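Local atomic coordinates of YHR177W (Saccharomyces cerevisiae, PDB entry 4M8B), a protein that binds DNA through its WOPR domain and probably acts as a transcription regulator. Residues 80-85 with 117-122. Residues are numbered along the deposited sequence; the frame is centred on the assembly and turned at random.
Sequences FLVYRE and GLLKKT. With nucleotides of chain A.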
loop_
_atom_site.group_PDB
_atom_site.type_symbol
_atom_site.label_atom_id
_atom_site.label_comp_id
_atom_site.label_asym_id
_atom_site.label_seq_id
_atom_site.Cartn_x
_atom_site.Cartn_y
_atom_site.Cartn_z
ATOM N N PHE C 80 -8.572 2.138 -3.689
ATOM C CA PHE C 80 -7.616 1.998 -2.595
ATOM C C PHE C 80 -8.253 2.319 -1.251
ATOM O O PHE C 80 -9.208 3.090 -1.174
ATOM C CB PHE C 80 -6.424 2.936 -2.791
ATOM C CG PHE C 80 -5.573 2.608 -3.981
ATOM C CD1 PHE C 80 -4.685 1.546 -3.944
ATOM C CD2 PHE C 80 -5.641 3.378 -5.131
ATOM C CE1 PHE C 80 -3.892 1.246 -5.038
ATOM C CE2 PHE C 80 -4.851 3.085 -6.228
ATOM C CZ PHE C 80 -3.975 2.018 -6.181
ATOM N N LEU C 81 -7.714 1.723 -0.194
ATOM C CA LEU C 81 -8.018 2.160 1.160
ATOM C C LEU C 81 -6.849 3.009 1.644
ATOM O O LEU C 81 -5.691 2.690 1.375
ATOM C CB LEU C 81 -8.245 0.963 2.088
ATOM C CG LEU C 81 -9.576 0.238 1.884
ATOM C CD1 LEU C 81 -9.732 -0.928 2.849
ATOM C CD2 LEU C 81 -10.726 1.218 2.039
ATOM N N VAL C 82 -7.149 4.100 2.339
ATOM C CA VAL C 82 -6.109 4.995 2.832
ATOM C C VAL C 82 -6.190 5.167 4.347
ATOM O O VAL C 82 -7.279 5.243 4.916
ATOM C CB VAL C 82 -6.183 6.376 2.151
ATOM C CG1 VAL C 82 -5.156 7.322 2.750
ATOM C CG2 VAL C 82 -5.961 6.236 0.661
ATOM N N TYR C 83 -5.032 5.228 4.995
ATOM C CA TYR C 83 -4.973 5.398 6.440
ATOM C C TYR C 83 -3.946 6.465 6.808
ATOM O O TYR C 83 -2.966 6.666 6.090
ATOM C CB TYR C 83 -4.605 4.078 7.115
ATOM C CG TYR C 83 -5.453 2.893 6.709
ATOM C CD1 TYR C 83 -5.222 2.224 5.517
ATOM C CD2 TYR C 83 -6.465 2.423 7.532
ATOM C CE1 TYR C 83 -5.985 1.130 5.151
ATOM C CE2 TYR C 83 -7.232 1.330 7.172
ATOM C CZ TYR C 83 -6.987 0.689 5.981
ATOM O OH TYR C 83 -7.749 -0.398 5.618
ATOM N N ARG C 84 -4.163 7.140 7.932
ATOM C CA ARG C 84 -3.259 8.195 8.374
ATOM C C ARG C 84 -2.666 7.887 9.743
ATOM O O ARG C 84 -3.383 7.492 10.659
ATOM C CB ARG C 84 -3.990 9.539 8.401
ATOM C CG ARG C 84 -4.616 9.906 7.069
ATOM C CD ARG C 84 -4.426 11.373 6.759
ATOM N NE ARG C 84 -5.343 12.210 7.521
ATOM C CZ ARG C 84 -5.104 13.477 7.842
ATOM N NH1 ARG C 84 -3.967 14.052 7.475
ATOM N NH2 ARG C 84 -5.999 14.162 8.534
ATOM N N GLU C 85 -1.354 8.058 9.877
ATOM C CA GLU C 85 -0.696 7.830 11.157
ATOM C C GLU C 85 -0.911 9.018 12.090
ATOM O O GLU C 85 -0.850 10.173 11.662
ATOM C CB GLU C 85 0.804 7.590 10.977
ATOM C CG GLU C 85 1.495 7.143 12.259
ATOM C CD GLU C 85 2.972 7.482 12.291
ATOM O OE1 GLU C 85 3.449 8.167 11.364
ATOM O OE2 GLU C 85 3.657 7.065 13.250
ATOM N N GLY C 117 1.738 12.792 9.021
ATOM C CA GLY C 117 1.991 13.043 7.616
ATOM C C GLY C 117 2.269 11.753 6.869
ATOM O O GLY C 117 2.138 11.691 5.646
ATOM N N LEU C 118 2.661 10.721 7.609
ATOM C CA LEU C 118 2.865 9.403 7.024
ATOM C C LEU C 118 1.518 8.821 6.603
ATOM O O LEU C 118 0.512 9.001 7.290
ATOM C CB LEU C 118 3.551 8.468 8.020
ATOM C CG LEU C 118 3.839 7.055 7.506
ATOM C CD1 LEU C 118 4.916 7.086 6.434
ATOM C CD2 LEU C 118 4.228 6.118 8.643
ATOM N N LEU C 119 1.505 8.132 5.469
ATOM C CA LEU C 119 0.272 7.583 4.921
ATOM C C LEU C 119 0.465 6.153 4.424
ATOM O O LEU C 119 1.566 5.760 4.038
ATOM C CB LEU C 119 -0.235 8.467 3.779
ATOM C CG LEU C 119 -0.711 9.873 4.145
ATOM C CD1 LEU C 119 -0.707 10.772 2.923
ATOM C CD2 LEU C 119 -2.101 9.812 4.747
ATOM N N LYS C 120 -0.615 5.379 4.436
ATOM C CA LYS C 120 -0.603 4.026 3.893
ATOM C C LYS C 120 -1.817 3.809 3.001
ATOM O O LYS C 120 -2.934 4.187 3.359
ATOM C CB LYS C 120 -0.582 2.986 5.022
ATOM C CG LYS C 120 -1.082 1.605 4.613
ATOM C CD LYS C 120 -0.825 0.560 5.696
ATOM C CE LYS C 120 -1.524 0.910 6.999
ATOM N NZ LYS C 120 -1.286 -0.123 8.049
ATOM N N LYS C 121 -1.595 3.215 1.834
ATOM C CA LYS C 121 -2.698 2.838 0.957
ATOM C C LYS C 121 -2.612 1.353 0.628
ATOM O O LYS C 121 -1.521 0.811 0.455
ATOM C CB LYS C 121 -2.722 3.698 -0.311
ATOM C CG LYS C 121 -1.572 3.465 -1.265
ATOM C CD LYS C 121 -1.413 4.647 -2.212
ATOM C CE LYS C 121 -2.736 5.031 -2.839
ATOM N NZ LYS C 121 -2.606 6.244 -3.696
ATOM N N THR C 122 -3.764 0.696 0.560
ATOM C CA THR C 122 -3.801 -0.750 0.387
ATOM C C THR C 122 -4.689 -1.135 -0.784
ATOM O O THR C 122 -5.599 -0.397 -1.156
ATOM C CB THR C 122 -4.316 -1.462 1.659
ATOM O OG1 THR C 122 -5.660 -1.047 1.932
ATOM C CG2 THR C 122 -3.435 -1.131 2.855
ATOM P P DT A 10 -4.857 -4.412 6.304
ATOM O OP1 DT A 10 -4.089 -5.434 5.554
ATOM O OP2 DT A 10 -4.468 -2.988 6.228
ATOM O "O5'" DT A 10 -6.390 -4.542 5.887
ATOM C "C5'" DT A 10 -7.004 -5.818 5.960
ATOM C "C4'" DT A 10 -8.485 -5.775 5.606
ATOM O "O4'" DT A 10 -9.260 -5.256 6.722
ATOM C "C3'" DT A 10 -8.882 -4.913 4.404
ATOM O "O3'" DT A 10 -9.681 -5.693 3.489
ATOM C "C2'" DT A 10 -9.679 -3.784 5.058
ATOM C "C1'" DT A 10 -10.356 -4.551 6.181
ATOM N N1 DT A 10 -11.042 -3.755 7.258
ATOM C C2 DT A 10 -12.246 -4.207 7.783
ATOM O O2 DT A 10 -12.815 -5.228 7.426
ATOM N N3 DT A 10 -12.781 -3.410 8.766
ATOM C C4 DT A 10 -12.250 -2.235 9.269
ATOM O O4 DT A 10 -12.820 -1.600 10.155
ATOM C C5 DT A 10 -10.993 -1.824 8.677
ATOM C C7 DT A 10 -10.308 -0.566 9.129
ATOM C C6 DT A 10 -10.457 -2.592 7.717
ATOM P P DG A 11 -9.647 -5.422 1.900
ATOM O OP1 DG A 11 -10.408 -6.512 1.254
ATOM O OP2 DG A 11 -8.245 -5.190 1.487
ATOM O "O5'" DG A 11 -10.459 -4.059 1.710
ATOM C "C5'" DG A 11 -11.818 -4.051 1.258
ATOM C "C4'" DG A 11 -12.810 -4.409 2.355
ATOM O "O4'" DG A 11 -12.461 -3.745 3.589
ATOM C "C3'" DG A 11 -14.242 -3.954 2.112
ATOM O "O3'" DG A 11 -14.940 -4.922 1.339
ATOM C "C2'" DG A 11 -14.820 -3.791 3.519
ATOM C "C1'" DG A 11 -13.599 -3.646 4.420
ATOM N N9 DG A 11 -13.509 -2.402 5.190
ATOM C C8 DG A 11 -12.520 -1.451 5.114
ATOM N N7 DG A 11 -12.690 -0.450 5.939
ATOM C C5 DG A 11 -13.865 -0.759 6.610
ATOM C C6 DG A 11 -14.550 -0.048 7.623
ATOM O O6 DG A 11 -14.249 1.035 8.151
ATOM N N1 DG A 11 -15.703 -0.717 8.026
ATOM C C2 DG A 11 -16.138 -1.919 7.515
ATOM N N2 DG A 11 -17.276 -2.411 8.030
ATOM N N3 DG A 11 -15.503 -2.594 6.567
ATOM C C4 DG A 11 -14.379 -1.957 6.162
HETATM O O HOH W 1 -6.345 -1.942 4.368
#
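Residues 80-85 and 117-122 pair as neighbouring antiparallel strands in the curved sheet of the WOPR domain. L81, Y83, K120 and T122 share one face, whose L81/T122 end, with the Y83 ring, meets DT10 and DG11 of chain A. L81 and T122 form one hydrogen-bonded pair, Y83 and K120 the next, each closed by reciprocal N-H...O=C bonds; a weak bond from E85 N to L118 O continues the ladder. T122 OG1 lies 3.3 Å from L81 CB and, at 3.9 Å from Y83 CE1, sits by the edge of the tyrosine ring in its plane. With OG1 between the backbone N and the carbonyl carbon (chi1 62°), CG2 of T122 is left on the side of the phosphate of DT10 of chain A. One water bonded to T122 OG1 donates to OP2, at 2.8 Å, and to O5' of DT10 of chain A. L81 CD1 lies between C2' of DT10 and O5' of DG11, both of chain A, 3.4 Å from the latter. The Y83 ring edge reaches the thymine methyl, CE2 being 4.1 Å from C7 of DT10 of chain A. K120 crosses Y83 obliquely, but its ammonium is committed to a salt bridge with D67 and a cation-pi contact with W71.

The other face carries V82, R84, L119 and K121. There L119 CD2 packs against the aliphatic part of R84, 3.4 Å from its CG, while the R84 guanidinium makes a cation-pi contact with Y115. Where strand 80-88 begins, K121 lays CE over one face of the F80 ring, and K121 NZ stands 4.7 Å from the ring centroid, 20° off its normal, while hydrogen-bonding to I13 O. Toward the DNA, the strand pair thus combines apolar contact to sugar and base methyl with a water-bridged polar link to phosphate; the methyl contact might contribute to sequence preference.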